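Local structure of Abbfa_003403 (4ZXH) at residues L71-P76 and H147-F152; Y219-V224 and H931-M936; F671-L676 and T768-S773; M1162-A1167 and L1264-D1269. The protein probably assembles a peptide product as a four-domain nonribosomal peptide synthetase with condensation, adenylation, phosphopantetheine-bearing carrier and thioesterase domains. All blocks are in the same frame, centred on the assembly; numbering follows the deposited sequence.

Contact 1 of 4, residues L71-P76 and H147-F152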
# COMPACT_ATOMS: atom_id res chain seq x y z
N LEU A 71 -11.57 -36.30 -9.47
CA LEU A 71 -12.50 -35.50 -10.24
C LEU A 71 -13.85 -35.28 -9.54
O LEU A 71 -14.66 -34.50 -10.03
CB LEU A 71 -12.73 -36.15 -11.61
CG LEU A 71 -11.55 -36.06 -12.58
CD1 LEU A 71 -11.88 -36.70 -13.91
CD2 LEU A 71 -11.15 -34.61 -12.80
N ARG A 72 -14.08 -35.96 -8.42
CA ARG A 72 -15.32 -35.82 -7.66
C ARG A 72 -15.07 -35.15 -6.30
O ARG A 72 -15.82 -35.35 -5.34
CB ARG A 72 -15.99 -37.20 -7.49
CG ARG A 72 -16.26 -37.94 -8.82
CD ARG A 72 -17.02 -39.28 -8.70
NE ARG A 72 -16.45 -40.23 -7.74
CZ ARG A 72 -15.58 -41.19 -8.05
NH1 ARG A 72 -15.17 -41.35 -9.30
NH2 ARG A 72 -15.13 -42.00 -7.11
N VAL A 73 -14.03 -34.33 -6.22
CA VAL A 73 -13.62 -33.68 -4.97
C VAL A 73 -14.18 -32.26 -4.79
O VAL A 73 -14.34 -31.52 -5.76
CB VAL A 73 -12.07 -33.65 -4.89
CG1 VAL A 73 -11.56 -32.57 -3.96
CG2 VAL A 73 -11.54 -35.01 -4.48
N SER A 74 -14.51 -31.90 -3.55
CA SER A 74 -14.75 -30.51 -3.16
C SER A 74 -13.88 -30.21 -1.93
O SER A 74 -13.39 -31.15 -1.30
CB SER A 74 -16.24 -30.24 -2.88
OG SER A 74 -16.65 -30.64 -1.58
N MET A 75 -13.66 -28.94 -1.61
CA MET A 75 -12.74 -28.57 -0.53
C MET A 75 -13.36 -27.57 0.44
O MET A 75 -13.01 -26.40 0.45
CB MET A 75 -11.42 -28.00 -1.10
CG MET A 75 -10.65 -28.96 -1.99
SD MET A 75 -9.20 -28.24 -2.81
CE MET A 75 -8.87 -29.47 -4.05
N PRO A 76 -14.27 -28.05 1.28
CA PRO A 76 -14.99 -27.18 2.21
C PRO A 76 -14.17 -26.89 3.45
O PRO A 76 -13.21 -27.62 3.74
CB PRO A 76 -16.22 -28.00 2.55
CG PRO A 76 -15.68 -29.41 2.56
CD PRO A 76 -14.62 -29.47 1.48
N HIS A 147 -6.21 -25.04 -10.06
CA HIS A 147 -4.89 -25.53 -9.67
C HIS A 147 -4.87 -26.09 -8.22
O HIS A 147 -4.01 -26.91 -7.87
CB HIS A 147 -3.87 -24.40 -9.85
CG HIS A 147 -2.44 -24.86 -9.97
ND1 HIS A 147 -1.93 -25.91 -9.26
CD2 HIS A 147 -1.42 -24.34 -10.70
CE1 HIS A 147 -0.64 -26.05 -9.56
NE2 HIS A 147 -0.31 -25.12 -10.42
N ALA A 148 -5.82 -25.68 -7.39
CA ALA A 148 -5.96 -26.30 -6.07
C ALA A 148 -6.27 -27.79 -6.18
O ALA A 148 -5.98 -28.56 -5.25
CB ALA A 148 -7.05 -25.60 -5.24
N LEU A 149 -6.85 -28.21 -7.31
CA LEU A 149 -7.23 -29.61 -7.48
C LEU A 149 -6.08 -30.43 -8.03
O LEU A 149 -5.79 -31.52 -7.53
CB LEU A 149 -8.45 -29.75 -8.38
CG LEU A 149 -9.05 -31.16 -8.44
CD1 LEU A 149 -9.71 -31.59 -7.09
CD2 LEU A 149 -10.02 -31.35 -9.61
N MET A 150 -5.42 -29.94 -9.08
CA MET A 150 -4.30 -30.69 -9.64
C MET A 150 -3.35 -29.77 -10.38
O MET A 150 -3.69 -28.64 -10.71
CB MET A 150 -4.78 -31.85 -10.55
CG MET A 150 -5.66 -31.49 -11.77
SD MET A 150 -6.15 -32.94 -12.81
CE MET A 150 -7.45 -33.64 -11.81
N ASP A 151 -2.14 -30.25 -10.62
CA ASP A 151 -1.15 -29.48 -11.34
C ASP A 151 -1.14 -29.85 -12.83
O ASP A 151 -1.91 -30.69 -13.29
CB ASP A 151 0.22 -29.69 -10.71
CG ASP A 151 0.58 -31.14 -10.57
OD1 ASP A 151 0.01 -31.95 -11.33
OD2 ASP A 151 1.42 -31.47 -9.71
N PHE A 152 -0.23 -29.23 -13.57
CA PHE A 152 -0.09 -29.45 -15.00
C PHE A 152 0.40 -30.86 -15.32
O PHE A 152 -0.11 -31.49 -16.25
CB PHE A 152 0.87 -28.41 -15.58
CG PHE A 152 0.80 -28.29 -17.07
CD1 PHE A 152 -0.34 -27.77 -17.68
CD2 PHE A 152 1.88 -28.68 -17.86
CE1 PHE A 152 -0.40 -27.66 -19.07
CE2 PHE A 152 1.83 -28.56 -19.24
CZ PHE A 152 0.68 -28.05 -19.84
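L149, M75, M150 and L71 carry this buried packing of strand 73-78 and the residues just ahead of it against the loop that follows strand 138-146 in the condensation domain. L149 has CG anti to its backbone N (chi1 -171°), which swings CD1 out to the opposing strand. There L149 CD1 lies 3.8 Å from V73 CG1, crossing it obliquely, and equally 3.8 Å from M75 CE. M75 reaches across with its chain extended beyond CG (chi2 174°), so that its methyl group rests over the loop backbone: CE is 3.3 Å from A148 O, while SD comes within 4.2 Å of A148 CB. M150 adopts the crowded first torsion, CG between the backbone N and the carbonyl carbon, and then bends at its thioether (chi3 77°). That bend leaves M150 CE 4.0 Å from L71 CD2, again crossing obliquely. L71 CG is anti to the carbonyl carbon, and the side chain lies about 4 Å from the bound phospholipid.

Loop residues H147 to D151, with H146 before them, match the HHxxxDG signature of condensation domains, with F152 in the glycine position. D151 is salt-bridged to R285 and caps the following helix. Side chain to side chain, the contact is apolar; the polar atom it touches is A148 O, met by the M75 methyl and hydrogen-bonded to Q23 NE2. M75 O and L71 O likewise take W27 NE1 and W127 NE1. Dispersion and the exclusion of water hold the loop to the strand, while bonds to third parties probably help to fix the backbone positions.

Contact 2 of 4, residues Y219-V224 and H931-M936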
# COMPACT_ATOMS: atom_id res chain seq x y z
N TYR A 219 1.97 2.18 -12.59
CA TYR A 219 0.79 2.60 -11.85
C TYR A 219 1.03 2.35 -10.37
O TYR A 219 1.85 1.52 -10.01
CB TYR A 219 -0.45 1.83 -12.33
CG TYR A 219 -0.55 1.76 -13.84
CD1 TYR A 219 -0.74 2.92 -14.59
CD2 TYR A 219 -0.44 0.55 -14.51
CE1 TYR A 219 -0.81 2.87 -15.98
CE2 TYR A 219 -0.51 0.50 -15.91
CZ TYR A 219 -0.70 1.67 -16.63
OH TYR A 219 -0.77 1.64 -18.01
N PRO A 220 0.33 3.09 -9.50
CA PRO A 220 0.44 2.84 -8.06
C PRO A 220 -0.16 1.49 -7.65
O PRO A 220 -1.25 1.11 -8.09
CB PRO A 220 -0.35 4.00 -7.45
CG PRO A 220 -1.29 4.44 -8.52
CD PRO A 220 -0.53 4.25 -9.80
N ARG A 221 0.56 0.77 -6.80
CA ARG A 221 0.12 -0.55 -6.36
C ARG A 221 -1.17 -0.46 -5.53
O ARG A 221 -1.25 0.30 -4.55
CB ARG A 221 1.23 -1.23 -5.56
CG ARG A 221 0.98 -2.69 -5.31
CD ARG A 221 1.96 -3.26 -4.32
NE ARG A 221 3.32 -3.20 -4.82
CZ ARG A 221 3.86 -4.13 -5.60
NH1 ARG A 221 5.11 -3.98 -6.02
NH2 ARG A 221 3.16 -5.20 -5.97
N PRO A 222 -2.20 -1.22 -5.92
CA PRO A 222 -3.48 -1.26 -5.18
C PRO A 222 -3.31 -1.83 -3.78
O PRO A 222 -2.44 -2.68 -3.56
CB PRO A 222 -4.36 -2.19 -6.02
CG PRO A 222 -3.74 -2.16 -7.38
CD PRO A 222 -2.26 -2.01 -7.16
N ALA A 223 -4.15 -1.38 -2.85
CA ALA A 223 -4.03 -1.83 -1.47
C ALA A 223 -4.27 -3.33 -1.34
O ALA A 223 -3.59 -4.01 -0.57
CB ALA A 223 -4.98 -1.05 -0.58
N VAL A 224 -5.22 -3.86 -2.11
CA VAL A 224 -5.47 -5.30 -2.10
C VAL A 224 -5.38 -5.91 -3.51
O VAL A 224 -6.06 -5.48 -4.44
CB VAL A 224 -6.84 -5.64 -1.45
CG1 VAL A 224 -7.06 -7.11 -1.43
CG2 VAL A 224 -6.89 -5.12 -0.04
N HIS A 931 -6.46 1.93 2.11
CA HIS A 931 -6.20 2.51 0.77
C HIS A 931 -4.77 2.36 0.24
O HIS A 931 -4.50 2.58 -0.94
CB HIS A 931 -6.58 3.99 0.77
CG HIS A 931 -8.05 4.23 0.82
ND1 HIS A 931 -8.91 3.82 -0.17
CD2 HIS A 931 -8.82 4.83 1.77
CE1 HIS A 931 -10.15 4.16 0.15
NE2 HIS A 931 -10.12 4.78 1.32
N LEU A 932 -3.86 1.97 1.12
CA LEU A 932 -2.47 1.81 0.75
C LEU A 932 -1.97 0.39 0.96
O LEU A 932 -2.52 -0.35 1.80
CB LEU A 932 -1.63 2.78 1.56
CG LEU A 932 -1.77 4.22 1.09
CD1 LEU A 932 -0.97 5.13 1.98
CD2 LEU A 932 -1.28 4.33 -0.34
N PRO A 933 -0.95 -0.02 0.19
CA PRO A 933 -0.24 -1.25 0.56
C PRO A 933 0.32 -1.06 1.95
O PRO A 933 0.63 0.07 2.31
CB PRO A 933 0.88 -1.36 -0.47
CG PRO A 933 0.40 -0.57 -1.62
CD PRO A 933 -0.47 0.54 -1.07
N ALA A 934 0.44 -2.14 2.71
CA ALA A 934 0.87 -2.06 4.09
C ALA A 934 2.22 -1.38 4.23
O ALA A 934 2.45 -0.63 5.18
CB ALA A 934 0.91 -3.42 4.70
N TYR A 935 3.13 -1.62 3.30
CA TYR A 935 4.47 -1.05 3.44
C TYR A 935 4.48 0.45 3.18
O TYR A 935 5.46 1.11 3.48
CB TYR A 935 5.47 -1.76 2.51
CG TYR A 935 5.25 -1.62 1.02
CD1 TYR A 935 4.50 -2.57 0.31
CD2 TYR A 935 5.81 -0.56 0.31
CE1 TYR A 935 4.31 -2.45 -1.06
CE2 TYR A 935 5.62 -0.44 -1.07
CZ TYR A 935 4.87 -1.39 -1.75
OH TYR A 935 4.68 -1.26 -3.11
N MET A 936 3.38 1.00 2.67
CA MET A 936 3.31 2.44 2.44
C MET A 936 2.51 3.21 3.51
O MET A 936 2.23 4.40 3.36
CB MET A 936 2.75 2.70 1.04
CG MET A 936 3.71 2.22 -0.04
SD MET A 936 3.13 2.28 -1.73
CE MET A 936 3.12 4.05 -2.01
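An anti first torsion and a bend further out bring R221 to Y935: R221 CG is anti to the backbone N, the chain turns at chi3 (-63°), and R221 crosses Y935 at about a right angle. Y935 sits with CG between its backbone N and carbonyl carbon (chi1 65°), the crowded position, which brings the phenol OH to the loop 219-224. R221 NE donates to Y935 OH over 2.9 Å, moderately bent with an angle of 148° at the hydrogen. The hydroxyl lies near the guanidinium plane, and NE in turn meets the ring at its edge, so neither flat group stacks on the other. R221 CD adds a contact of 3.6 Å to Y935 OH. The outer guanidinium is held as well, NH2 being salt-bridged to D402, which probably helps fix the rotation of the group.

Beside this bond a proline ring and an alanine methyl pack on the opposing backbone. P933 CG packs 3.5 Å from R221 O and 4.1 Å from R221 CB. The methyl of A223 fits against the peptide preceding P933, with A223 CB 3.5 Å from L932 O. M936 N bonds back to P933 O at 2.9 Å, closing the turn that presents both P933 and Y935, and D347 accepts from Y935 N.

R221, D347 and D402 belong to the condensation domain and Y935 to the C-terminal part of the adenylation domain, where the ring also meets that of F876. The run L932 to M936 (LPAYM) fits the ninth core motif of adenylation domains, placed here at a condensation-adenylation domain interface.

Contact 3 of 4, residues F671-L676 and T768-S773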
# COMPACT_ATOMS: atom_id res chain seq x y z
N PHE A 671 14.11 35.00 -7.63
CA PHE A 671 13.84 33.67 -8.17
C PHE A 671 13.83 33.82 -9.69
O PHE A 671 13.14 34.69 -10.23
CB PHE A 671 12.50 33.15 -7.66
CG PHE A 671 12.26 31.70 -7.94
CD1 PHE A 671 13.31 30.87 -8.32
CD2 PHE A 671 10.97 31.17 -7.82
CE1 PHE A 671 13.08 29.52 -8.58
CE2 PHE A 671 10.73 29.81 -8.08
CZ PHE A 671 11.79 28.99 -8.46
N ASP A 672 14.61 33.01 -10.40
CA ASP A 672 14.87 33.31 -11.81
C ASP A 672 13.61 33.28 -12.66
O ASP A 672 13.57 33.92 -13.71
CB ASP A 672 15.95 32.35 -12.40
CG ASP A 672 15.54 30.87 -12.39
OD1 ASP A 672 14.49 30.52 -11.83
OD2 ASP A 672 16.28 30.05 -12.96
N ILE A 673 12.57 32.58 -12.21
CA ILE A 673 11.40 32.37 -13.07
C ILE A 673 10.65 33.69 -13.27
O ILE A 673 9.91 33.86 -14.24
CB ILE A 673 10.43 31.29 -12.52
CG1 ILE A 673 9.60 31.80 -11.35
CG2 ILE A 673 11.20 30.03 -12.11
CD1 ILE A 673 8.61 30.77 -10.85
N SER A 674 10.91 34.64 -12.37
CA SER A 674 10.33 35.98 -12.46
C SER A 674 10.75 36.68 -13.75
O SER A 674 10.04 37.55 -14.25
CB SER A 674 10.76 36.82 -11.27
OG SER A 674 12.15 37.10 -11.37
N ILE A 675 11.92 36.31 -14.26
CA ILE A 675 12.40 36.78 -15.56
C ILE A 675 11.32 36.70 -16.66
O ILE A 675 11.11 37.67 -17.40
CB ILE A 675 13.67 35.98 -15.98
CG1 ILE A 675 14.91 36.69 -15.47
CG2 ILE A 675 13.80 35.85 -17.47
CD1 ILE A 675 14.99 38.10 -15.96
N LEU A 676 10.64 35.56 -16.75
CA LEU A 676 9.56 35.37 -17.73
C LEU A 676 8.39 36.32 -17.49
O LEU A 676 7.80 36.85 -18.42
CB LEU A 676 9.05 33.93 -17.68
CG LEU A 676 7.80 33.62 -18.50
CD1 LEU A 676 8.11 33.66 -19.99
CD2 LEU A 676 7.23 32.29 -18.10
N THR A 768 20.21 26.04 -15.92
CA THR A 768 19.98 25.91 -17.36
C THR A 768 18.95 26.91 -17.84
O THR A 768 18.33 26.74 -18.91
CB THR A 768 19.55 24.47 -17.77
OG1 THR A 768 18.42 24.05 -16.98
CG2 THR A 768 20.69 23.50 -17.55
N THR A 769 18.78 27.95 -17.04
CA THR A 769 18.00 29.17 -17.34
C THR A 769 16.48 29.01 -17.26
O THR A 769 15.82 28.67 -18.24
CB THR A 769 18.35 29.74 -18.71
OG1 THR A 769 19.78 29.85 -18.81
CG2 THR A 769 17.74 31.11 -18.89
N VAL A 770 15.95 29.30 -16.06
CA VAL A 770 14.52 29.31 -15.73
C VAL A 770 13.83 27.96 -15.95
O VAL A 770 13.74 27.16 -15.02
CB VAL A 770 13.76 30.39 -16.52
CG1 VAL A 770 12.37 30.55 -15.93
CG2 VAL A 770 14.50 31.73 -16.48
N TRP A 771 13.34 27.70 -17.15
CA TRP A 771 12.76 26.41 -17.45
C TRP A 771 13.53 25.74 -18.58
O TRP A 771 14.12 26.42 -19.43
CB TRP A 771 11.28 26.53 -17.83
CG TRP A 771 10.38 27.31 -16.85
CD1 TRP A 771 9.60 28.40 -17.14
CD2 TRP A 771 10.14 27.01 -15.45
NE1 TRP A 771 8.91 28.80 -16.01
CE2 TRP A 771 9.23 27.98 -14.97
CE3 TRP A 771 10.63 26.05 -14.56
CZ2 TRP A 771 8.79 28.01 -13.63
CZ3 TRP A 771 10.19 26.07 -13.23
CH2 TRP A 771 9.28 27.05 -12.79
N SER A 772 13.51 24.41 -18.61
CA SER A 772 14.17 23.64 -19.67
C SER A 772 13.23 22.64 -20.35
O SER A 772 13.50 22.20 -21.47
CB SER A 772 15.40 22.91 -19.13
OG SER A 772 16.53 23.76 -19.11
N SER A 773 12.15 22.26 -19.67
CA SER A 773 11.12 21.46 -20.32
C SER A 773 9.74 21.97 -19.91
O SER A 773 9.61 22.72 -18.94
CB SER A 773 11.26 19.97 -19.98
OG SER A 773 10.99 19.72 -18.62
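I673 and W771 form the apolar centre. The CG2 methyl of I673 lies over one face of the indole, 3.9 Å from the centroid of the six-membered ring and 29° off its normal, a CH-pi contact offset to the rim. Its nearest ring atom is W771 CZ2, at 3.5 Å from I673 CG2. I673 CG1 takes the crowded position between N and the carbonyl carbon, leaving CG2 anti to the carbonyl carbon; the same methyl also lies over a face of the F671 ring. V770 completes the centre: CG1, anti to its backbone N (chi1 -168°), is 3.5 Å from I673 CA and also lies over the indole face, near its rim, while V770 CG2 looks to I675 CG2 at 4.3 Å. L676 CD2 approaches the indole at its edge, near the ring plane.

Farther out, W771 NE1 donates to Q715 OE1. D672 OD2 accepts a weak, bent bond from V770 N (3.2 Å, 133°) and has a second weak partner in T766 OG1. The type I turn from F671 to S674 is doubly gripped at F671 O, which accepts from S674 N at 3.1 Å and from S674 OG at 2.8 Å. On the other segment T768 OG1 and S772 OG bond to each other at 2.9 Å; S772 also belongs, with S773, to a classic beta bulge opposite Y763.

F671 to S674 read FDIS, the fourth core motif of adenylation domains, and 768-773 directly follows the YGPTE of the fifth. In relatives these two motifs border the amino acid pocket, and the pairing here is consistent with that site.

Contact 4 of 4, residues M1162-A1167 and L1264-D1269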
# COMPACT_ATOMS: atom_id res chain seq x y z
N MET A 1162 -16.68 -18.69 45.49
CA MET A 1162 -17.18 -17.33 45.63
C MET A 1162 -16.05 -16.40 45.97
O MET A 1162 -15.42 -16.55 47.02
CB MET A 1162 -18.25 -17.24 46.71
CG MET A 1162 -19.57 -17.89 46.34
SD MET A 1162 -20.63 -17.80 47.78
CE MET A 1162 -21.75 -19.17 47.50
N ILE A 1163 -15.80 -15.45 45.09
CA ILE A 1163 -14.72 -14.51 45.33
C ILE A 1163 -15.28 -13.18 45.86
O ILE A 1163 -15.96 -12.45 45.14
CB ILE A 1163 -13.89 -14.30 44.06
CG1 ILE A 1163 -13.51 -15.67 43.48
CG2 ILE A 1163 -12.64 -13.52 44.38
CD1 ILE A 1163 -12.89 -15.61 42.12
N ASP A 1164 -15.01 -12.93 47.14
CA ASP A 1164 -15.50 -11.76 47.86
C ASP A 1164 -16.99 -11.44 47.60
O ASP A 1164 -17.37 -10.30 47.39
CB ASP A 1164 -14.64 -10.55 47.55
CG ASP A 1164 -14.59 -9.55 48.70
OD1 ASP A 1164 -14.24 -9.96 49.84
OD2 ASP A 1164 -14.94 -8.37 48.47
N THR A 1165 -17.81 -12.48 47.63
CA THR A 1165 -19.24 -12.35 47.44
C THR A 1165 -19.94 -11.96 48.72
O THR A 1165 -19.91 -12.71 49.69
CB THR A 1165 -19.83 -13.69 46.96
OG1 THR A 1165 -19.20 -14.06 45.75
CG2 THR A 1165 -21.32 -13.60 46.74
N ARG A 1166 -20.58 -10.80 48.73
CA ARG A 1166 -21.38 -10.43 49.90
C ARG A 1166 -22.63 -11.31 49.96
O ARG A 1166 -23.29 -11.54 48.96
CB ARG A 1166 -21.67 -8.95 49.84
CG ARG A 1166 -20.31 -8.29 49.73
CD ARG A 1166 -20.26 -6.93 49.18
NE ARG A 1166 -18.89 -6.47 49.26
CZ ARG A 1166 -18.42 -5.41 48.63
NH1 ARG A 1166 -19.23 -4.70 47.87
NH2 ARG A 1166 -17.16 -5.05 48.78
N ALA A 1167 -22.87 -11.90 51.12
CA ALA A 1167 -23.94 -12.86 51.26
C ALA A 1167 -25.25 -12.14 51.01
O ALA A 1167 -25.38 -10.97 51.38
CB ALA A 1167 -23.92 -13.51 52.65
N LEU A 1264 -14.99 -19.71 49.89
CA LEU A 1264 -15.12 -18.26 49.89
C LEU A 1264 -13.76 -17.57 49.99
O LEU A 1264 -13.08 -17.68 51.01
CB LEU A 1264 -16.02 -17.79 51.03
CG LEU A 1264 -16.10 -16.28 51.23
CD1 LEU A 1264 -16.70 -15.59 50.05
CD2 LEU A 1264 -16.88 -15.95 52.49
N VAL A 1265 -13.37 -16.89 48.92
CA VAL A 1265 -12.11 -16.16 48.88
C VAL A 1265 -12.36 -14.71 49.26
O VAL A 1265 -13.05 -13.98 48.54
CB VAL A 1265 -11.44 -16.25 47.48
CG1 VAL A 1265 -10.16 -15.44 47.44
CG2 VAL A 1265 -11.15 -17.70 47.10
N LYS A 1266 -11.84 -14.28 50.40
CA LYS A 1266 -12.10 -12.92 50.86
C LYS A 1266 -10.95 -11.98 50.56
O LYS A 1266 -9.78 -12.29 50.82
CB LYS A 1266 -12.40 -12.92 52.36
CG LYS A 1266 -12.54 -11.52 52.93
CD LYS A 1266 -13.13 -11.55 54.32
CE LYS A 1266 -13.09 -10.17 54.95
NZ LYS A 1266 -13.14 -10.27 56.44
N ALA A 1267 -11.28 -10.85 49.97
CA ALA A 1267 -10.33 -9.77 49.77
C ALA A 1267 -10.01 -9.15 51.13
O ALA A 1267 -10.86 -8.47 51.71
CB ALA A 1267 -10.91 -8.74 48.81
N LYS A 1268 -8.81 -9.40 51.65
CA LYS A 1268 -8.51 -9.06 53.05
C LYS A 1268 -8.18 -7.59 53.22
O LYS A 1268 -8.20 -7.07 54.33
CB LYS A 1268 -7.37 -9.93 53.60
CG LYS A 1268 -5.95 -9.45 53.28
CD LYS A 1268 -4.90 -10.44 53.78
CE LYS A 1268 -3.52 -10.13 53.22
NZ LYS A 1268 -2.56 -11.29 53.36
N ASP A 1269 -7.90 -6.91 52.11
CA ASP A 1269 -7.54 -5.49 52.18
C ASP A 1269 -8.73 -4.57 51.89
O ASP A 1269 -8.57 -3.35 51.78
CB ASP A 1269 -6.39 -5.20 51.21
CG ASP A 1269 -5.12 -6.00 51.53
OD1 ASP A 1269 -4.69 -6.01 52.71
OD2 ASP A 1269 -4.56 -6.63 50.59
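Two neighbouring parallel strands of an alpha/beta-hydrolase sheet, 1157-1163 and 1262-1267, meet here at their C-terminal ends in the thioesterase domain. V1265 N donates to M1162 O at 2.8 Å and 161°, and D1164 N returns a bond to V1265 O at 2.6 Å; both donors arrive nearly along the carbonyl axis. M1162 O also receives a CA-H...O contact from L1264, its CA 3.4 Å away. I1163 and V1265 share one face of the sheet, with I1163 CG2 4.3 Å from V1265 CB. On the other face L1264, its CG anti to the backbone N, sets CD1 4.0 Å from M1162 CB.

D1164 begins the loop beyond the first strand, and both its carboxylate oxygens are engaged. Its CG is roughly anti to the backbone N (chi1 -151°), which carries the group across to the second strand. OD1 accepts from A1267 N, while OD2 accepts from H1297 ND1, so the backbone bond probably helps hold the carboxylate in place for the imidazole. With C1137 the pair has the geometry of a Cys-His-Asp triad, consistent with the catalytic acid following strand 1157-1163, as in related thioesterases. T1165 OG1 is bonded to C1137 O, tying the same loop to the probable nucleophile elbow.

K1266 NZ is held by E1276 O and stands 6.7 Å from D1164 OD1, too far for a salt bridge although its charge might favour the ionised acid. A1267 N meets D1164 OD1 at 3.1 Å from above the carboxylate, 56° out of its plane.

From the N terminus, contact 1 closes first, a loop of 70 residues within the condensation domain. Contact 2 opens later in that domain and closes 706 residues on, in the C-terminal part of the adenylation domain. Contact 3 opens and closes inside that long excursion, joining a turn that leads into helix 674-679 to the loop before strand 773-777, about 36 Å from contact 2 between centres. Contact 4 follows in series, about half of its 96 intervening residues helical, consistent with the lid insertion of thioesterases. None cross. Contacts 1, 3 and 4 each knit one domain internally; contact 2, near the centre of the chain, ties two domains together.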